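Long-range contacts in alkaline serine protease (Pseudoalteromonas sp., PDB 1Y9Z), which probably hydrolyses peptide bonds as a cold-adapted serine protease of the subtilase family: residues G32-H37 and T208-E213; N41-T46 and P87-N92. One frame throughout, in Å; residues are numbered along the deposited sequence.

Interaction 1: residues G32-H37 and T208-E213; sequences GYDRSH and TVTVGE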
loop_
_atom_site.group_PDB
_atom_site.type_symbol
_atom_site.label_atom_id
_atom_site.label_comp_id
_atom_site.label_asym_id
_atom_site.label_seq_id
_atom_site.Cartn_x
_atom_site.Cartn_y
_atom_site.Cartn_z
ATOM N N GLY A 32 8.605 3.559 12.998
ATOM C CA GLY A 32 10.032 3.666 12.771
ATOM C C GLY A 32 10.408 3.573 11.307
ATOM O O GLY A 32 9.572 3.302 10.446
ATOM N N TYR A 33 11.697 3.743 11.048
ATOM C CA TYR A 33 12.243 3.780 9.695
ATOM C C TYR A 33 13.547 2.982 9.637
ATOM O O TYR A 33 14.499 3.324 10.332
ATOM C CB TYR A 33 12.500 5.259 9.390
ATOM C CG TYR A 33 13.052 5.625 8.036
ATOM C CD1 TYR A 33 12.222 6.159 7.052
ATOM C CD2 TYR A 33 14.420 5.550 7.773
ATOM C CE1 TYR A 33 12.737 6.622 5.848
ATOM C CE2 TYR A 33 14.947 6.009 6.569
ATOM C CZ TYR A 33 14.101 6.548 5.616
ATOM O OH TYR A 33 14.613 7.051 4.444
ATOM N N ASP A 34 13.604 1.926 8.823
ATOM C CA ASP A 34 14.837 1.140 8.741
ATOM C C ASP A 34 15.868 1.884 7.900
ATOM O O ASP A 34 15.945 1.714 6.682
ATOM C CB ASP A 34 14.576 -0.242 8.134
ATOM C CG ASP A 34 15.804 -1.137 8.192
ATOM O OD1 ASP A 34 15.717 -2.314 7.782
ATOM O OD2 ASP A 34 16.860 -0.656 8.655
ATOM N N ARG A 35 16.674 2.699 8.568
ATOM C CA ARG A 35 17.682 3.492 7.885
ATOM C C ARG A 35 18.796 2.658 7.259
ATOM O O ARG A 35 19.565 3.163 6.443
ATOM C CB ARG A 35 18.270 4.520 8.854
ATOM C CG ARG A 35 19.094 5.604 8.183
ATOM C CD ARG A 35 19.485 6.682 9.178
ATOM N NE ARG A 35 20.249 6.142 10.298
ATOM C CZ ARG A 35 20.714 6.872 11.306
ATOM N NH1 ARG A 35 21.400 6.295 12.282
ATOM N NH2 ARG A 35 20.490 8.180 11.340
ATOM N N SER A 36 18.882 1.383 7.627
ATOM C CA SER A 36 19.924 0.519 7.073
ATOM C C SER A 36 19.547 0.009 5.684
ATOM O O SER A 36 20.383 -0.555 4.973
ATOM C CB SER A 36 20.174 -0.677 7.997
ATOM O OG SER A 36 19.155 -1.653 7.861
ATOM N N HIS A 37 18.288 0.208 5.301
ATOM C CA HIS A 37 17.791 -0.244 4.005
ATOM C C HIS A 37 18.397 0.566 2.856
ATOM O O HIS A 37 18.439 1.790 2.912
ATOM C CB HIS A 37 16.265 -0.132 3.977
ATOM C CG HIS A 37 15.629 -0.852 2.831
ATOM N ND1 HIS A 37 14.732 -1.883 3.005
ATOM C CD2 HIS A 37 15.783 -0.708 1.494
ATOM C CE1 HIS A 37 14.361 -2.343 1.824
ATOM N NE2 HIS A 37 14.985 -1.647 0.891
ATOM N N THR A 208 9.228 -0.951 0.541
ATOM C CA THR A 208 10.337 -1.357 1.389
ATOM C C THR A 208 9.846 -1.863 2.744
ATOM O O THR A 208 8.849 -1.377 3.277
ATOM C CB THR A 208 11.256 -0.160 1.668
ATOM O OG1 THR A 208 10.455 0.945 2.109
ATOM C CG2 THR A 208 12.013 0.253 0.416
ATOM N N VAL A 209 10.538 -2.859 3.286
ATOM C CA VAL A 209 10.229 -3.359 4.622
ATOM C C VAL A 209 11.567 -3.595 5.307
ATOM O O VAL A 209 12.607 -3.628 4.648
ATOM C CB VAL A 209 9.419 -4.682 4.615
ATOM C CG1 VAL A 209 8.042 -4.450 4.003
ATOM C CG2 VAL A 209 10.180 -5.768 3.877
ATOM N N THR A 210 11.546 -3.732 6.627
ATOM C CA THR A 210 12.767 -3.977 7.383
ATOM C C THR A 210 13.542 -5.096 6.695
ATOM O O THR A 210 12.977 -6.136 6.350
ATOM C CB THR A 210 12.426 -4.377 8.821
ATOM O OG1 THR A 210 11.642 -3.336 9.415
ATOM C CG2 THR A 210 13.694 -4.589 9.641
ATOM N N VAL A 211 14.838 -4.871 6.494
ATOM C CA VAL A 211 15.691 -5.832 5.808
ATOM C C VAL A 211 15.494 -7.277 6.253
ATOM O O VAL A 211 15.568 -7.596 7.442
ATOM C CB VAL A 211 17.181 -5.446 5.961
ATOM C CG1 VAL A 211 18.075 -6.530 5.365
ATOM C CG2 VAL A 211 17.441 -4.116 5.257
ATOM N N GLY A 212 15.229 -8.138 5.273
ATOM C CA GLY A 212 15.042 -9.554 5.531
ATOM C C GLY A 212 13.663 -10.019 5.964
ATOM O O GLY A 212 13.428 -11.222 6.051
ATOM N N GLU A 213 12.744 -9.093 6.220
ATOM C CA GLU A 213 11.410 -9.480 6.673
ATOM C C GLU A 213 10.362 -9.538 5.570
ATOM O O GLU A 213 9.210 -9.897 5.823
ATOM C CB GLU A 213 10.939 -8.525 7.775
ATOM C CG GLU A 213 11.822 -8.559 9.013
ATOM C CD GLU A 213 11.249 -7.781 10.183
ATOM O OE1 GLU A 213 11.764 -7.959 11.306
ATOM O OE2 GLU A 213 10.298 -6.991 9.986
#
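The carboxylate of D34 ties the two loops together, with OD2 gripped twice by S36 and OD1 reaching across to V211. S36 OG donates to D34 OD2 over 2.6 Å on the syn side. S36 N reaches D34 OD2 from the same face, well above the carboxylate plane, at 3.1 Å, which makes an Asx turn. D34 OD1 meets V211 N nearly along its C-O axis, 3.0 Å away and almost straight at 167°. V211 CG2 packs 3.5 Å from D34 OD1 and also lies beside S36 OG. An aspartate suits this place because its two oxygens serve the near turn and the far loop at once; an alanine here would probably leave V211 N, S36 N and the S36 hydroxyl without their acceptor, and the Asx turn without its bond.

H37 adds a second crossing: its ND1 donates to V209 O at 3.2 Å, in the ring plane but bent (136°). Over one ring face, offset toward the rim, lies T208 CG2, a CH-pi contact 3.9 Å from the H37 centroid. Imidazole suits both tasks with an edge N-H and a flat face; threonine's methyl meets that face while OG1 bonds to T67 O.

Segment 32-37 follows strand 25-30. Segment 208-213 leads from strand 205-208 to strand 214-221. T67 in helix 65-74 also binds D34 N through OG1, and Y362 in strand 362-365 meets the H37 ring edge-to-face.

Interaction 2: residues N41-T46 and P87-N92; sequences NANNVT and PNQNAN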
loop_
_atom_site.group_PDB
_atom_site.type_symbol
_atom_site.label_atom_id
_atom_site.label_comp_id
_atom_site.label_asym_id
_atom_site.label_seq_id
_atom_site.Cartn_x
_atom_site.Cartn_y
_atom_site.Cartn_z
ATOM N N ASN A 41 18.327 4.505 3.221
ATOM C CA ASN A 41 19.497 5.020 3.920
ATOM C C ASN A 41 19.907 6.451 3.584
ATOM O O ASN A 41 20.127 7.263 4.482
ATOM C CB ASN A 41 20.689 4.095 3.663
ATOM C CG ASN A 41 21.913 4.491 4.458
ATOM O OD1 ASN A 41 21.988 4.254 5.663
ATOM N ND2 ASN A 41 22.880 5.107 3.789
ATOM N N ALA A 42 19.998 6.755 2.293
ATOM C CA ALA A 42 20.449 8.070 1.845
ATOM C C ALA A 42 19.415 9.175 1.665
ATOM O O ALA A 42 19.648 10.131 0.921
ATOM C CB ALA A 42 21.261 7.912 0.563
ATOM N N ASN A 43 18.273 9.061 2.331
ATOM C CA ASN A 43 17.268 10.112 2.239
ATOM C C ASN A 43 17.646 11.213 3.227
ATOM O O ASN A 43 18.471 11.001 4.116
ATOM C CB ASN A 43 15.876 9.585 2.603
ATOM C CG ASN A 43 15.107 9.083 1.400
ATOM O OD1 ASN A 43 15.159 9.683 0.328
ATOM N ND2 ASN A 43 14.370 7.991 1.576
ATOM N N ASN A 44 17.061 12.393 3.051
ATOM C CA ASN A 44 17.310 13.505 3.963
ATOM C C ASN A 44 16.339 13.262 5.104
ATOM O O ASN A 44 15.339 13.968 5.264
ATOM C CB ASN A 44 17.007 14.839 3.284
ATOM C CG ASN A 44 17.759 15.002 1.988
ATOM O OD1 ASN A 44 18.901 14.559 1.867
ATOM N ND2 ASN A 44 17.130 15.643 1.011
ATOM N N VAL A 45 16.654 12.244 5.894
ATOM C CA VAL A 45 15.801 11.833 6.990
ATOM C C VAL A 45 16.400 12.054 8.370
ATOM O O VAL A 45 17.580 11.790 8.607
ATOM C CB VAL A 45 15.422 10.335 6.822
ATOM C CG1 VAL A 45 16.677 9.469 6.829
ATOM C CG2 VAL A 45 14.462 9.908 7.921
ATOM N N THR A 46 15.566 12.556 9.273
ATOM C CA THR A 46 15.959 12.804 10.652
ATOM C C THR A 46 14.819 12.282 11.511
ATOM O O THR A 46 13.794 11.850 10.986
ATOM C CB THR A 46 16.144 14.306 10.935
ATOM O OG1 THR A 46 14.943 15.008 10.600
ATOM C CG2 THR A 46 17.306 14.861 10.123
ATOM N N PRO A 87 11.467 10.226 -4.915
ATOM C CA PRO A 87 12.634 9.343 -4.880
ATOM C C PRO A 87 14.031 9.908 -5.113
ATOM O O PRO A 87 15.003 9.152 -5.073
ATOM C CB PRO A 87 12.288 8.337 -5.958
ATOM C CG PRO A 87 11.781 9.267 -7.044
ATOM C CD PRO A 87 10.908 10.276 -6.281
ATOM N N ASN A 88 14.154 11.210 -5.340
ATOM C CA ASN A 88 15.469 11.762 -5.640
ATOM C C ASN A 88 16.283 12.394 -4.519
ATOM O O ASN A 88 17.148 13.236 -4.775
ATOM C CB ASN A 88 15.345 12.731 -6.815
ATOM C CG ASN A 88 14.697 12.086 -8.027
ATOM O OD1 ASN A 88 13.545 12.369 -8.356
ATOM N ND2 ASN A 88 15.432 11.198 -8.687
ATOM N N GLN A 89 16.020 11.989 -3.281
ATOM C CA GLN A 89 16.776 12.488 -2.136
ATOM C C GLN A 89 16.741 14.010 -1.969
ATOM O O GLN A 89 17.765 14.646 -1.707
ATOM C CB GLN A 89 18.225 11.998 -2.253
ATOM C CG GLN A 89 18.348 10.479 -2.199
ATOM C CD GLN A 89 19.676 9.967 -2.719
ATOM O OE1 GLN A 89 19.856 9.778 -3.923
ATOM N NE2 GLN A 89 20.617 9.745 -1.812
ATOM N N ASN A 90 15.549 14.582 -2.099
ATOM C CA ASN A 90 15.362 16.023 -1.961
ATOM C C ASN A 90 14.470 16.363 -0.769
ATOM O O ASN A 90 14.807 17.217 0.050
ATOM C CB ASN A 90 14.744 16.593 -3.239
ATOM C CG ASN A 90 15.718 16.611 -4.400
ATOM O OD1 ASN A 90 15.379 16.214 -5.517
ATOM N ND2 ASN A 90 16.932 17.085 -4.145
ATOM N N ALA A 91 13.329 15.690 -0.678
ATOM C CA ALA A 91 12.388 15.937 0.405
ATOM C C ALA A 91 12.992 15.693 1.780
ATOM O O ALA A 91 13.837 14.814 1.954
ATOM C CB ALA A 91 11.158 15.062 0.226
ATOM N N ASN A 92 12.559 16.487 2.754
ATOM C CA ASN A 92 13.018 16.327 4.124
ATOM C C ASN A 92 11.983 15.453 4.806
ATOM O O ASN A 92 10.783 15.708 4.710
ATOM C CB ASN A 92 13.100 17.675 4.837
ATOM C CG ASN A 92 14.107 18.600 4.206
ATOM O OD1 ASN A 92 15.310 18.339 4.232
ATOM N ND2 ASN A 92 13.621 19.686 3.618
HETATM O O HOH W 1 15.210 12.675 0.891
HETATM O O HOH W 2 13.943 10.731 -1.802
#
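N44 and Q89 each send a side-chain amide across to the backbone of the other segment, and these direct bonds form the first group of interactions. Q89 NE2 donates to A42 O over 2.9 Å, nearly straight at 167°; the oxygen lies in the plane of the glutamine amide, whereas the donor stands above the carbonyl plane of A42. The long side chain of Q89, extended beyond CG, carries NE2 across to A42 O. In return, N44 ND2 reaches two successive carbonyl oxygens, 3.0 Å from Q89 O and equally far from N90 O; both bonds are bent and weak. N44 CG sits beside its backbone N (chi1 -54°), which turns the amide toward the backbone of 89-91, and asparagine suits the place because one NH2 can serve both carbonyls.

Water makes the second group. One molecule donates to N43 OD1 and to A91 O, the latter at 2.8 Å, and accepts from N44 N. Another lies 2.7 Å from N43 OD1 and accepts from Q89 N. N43 OD1 thus faces both waters, while its ND2 bonds to A74 O; an asparagine is apt here because one flat group offers an acceptor on one branch and a donor on the other.

Van der Waals and CH contacts complete the account. N44 CB rests 3.4 Å from A91 O, and N92 CA makes a CA-H...O contact with N44 O.

Beyond the contact, N44 and T46 bond through their backbones to I93, and T46 also to I95. Strands 44-47 and 92-100 are parallel neighbours joined through helix 65-74, a beta-alpha-beta crossover of the subtilisin-like alpha/beta domain, and this contact lies where the two strands begin.

Overall arrangement
From the N terminus, strand 25-30 runs into segment 32-37, the first half of interaction 1, and a few residues later the chain enters 41-46, the first half of interaction 2. Helix 65-74 and the calcium-binding loop with I76, N78, E80 and V82 follow before 87-92 closes interaction 2, at one border of the mainly parallel sheet. Interaction 1 closes only at 208-213, after all the strands of that sheet, the last being 196-201, so the smaller loop lies wholly within the larger. It ties the loop after strand 25-30 to the chain heading for strand 214-221, in a second sheet, probably that of the inserted beta-barrel domain. Y33 OH meets N43 ND2 in a probable hydrogen bond, linking both contacts.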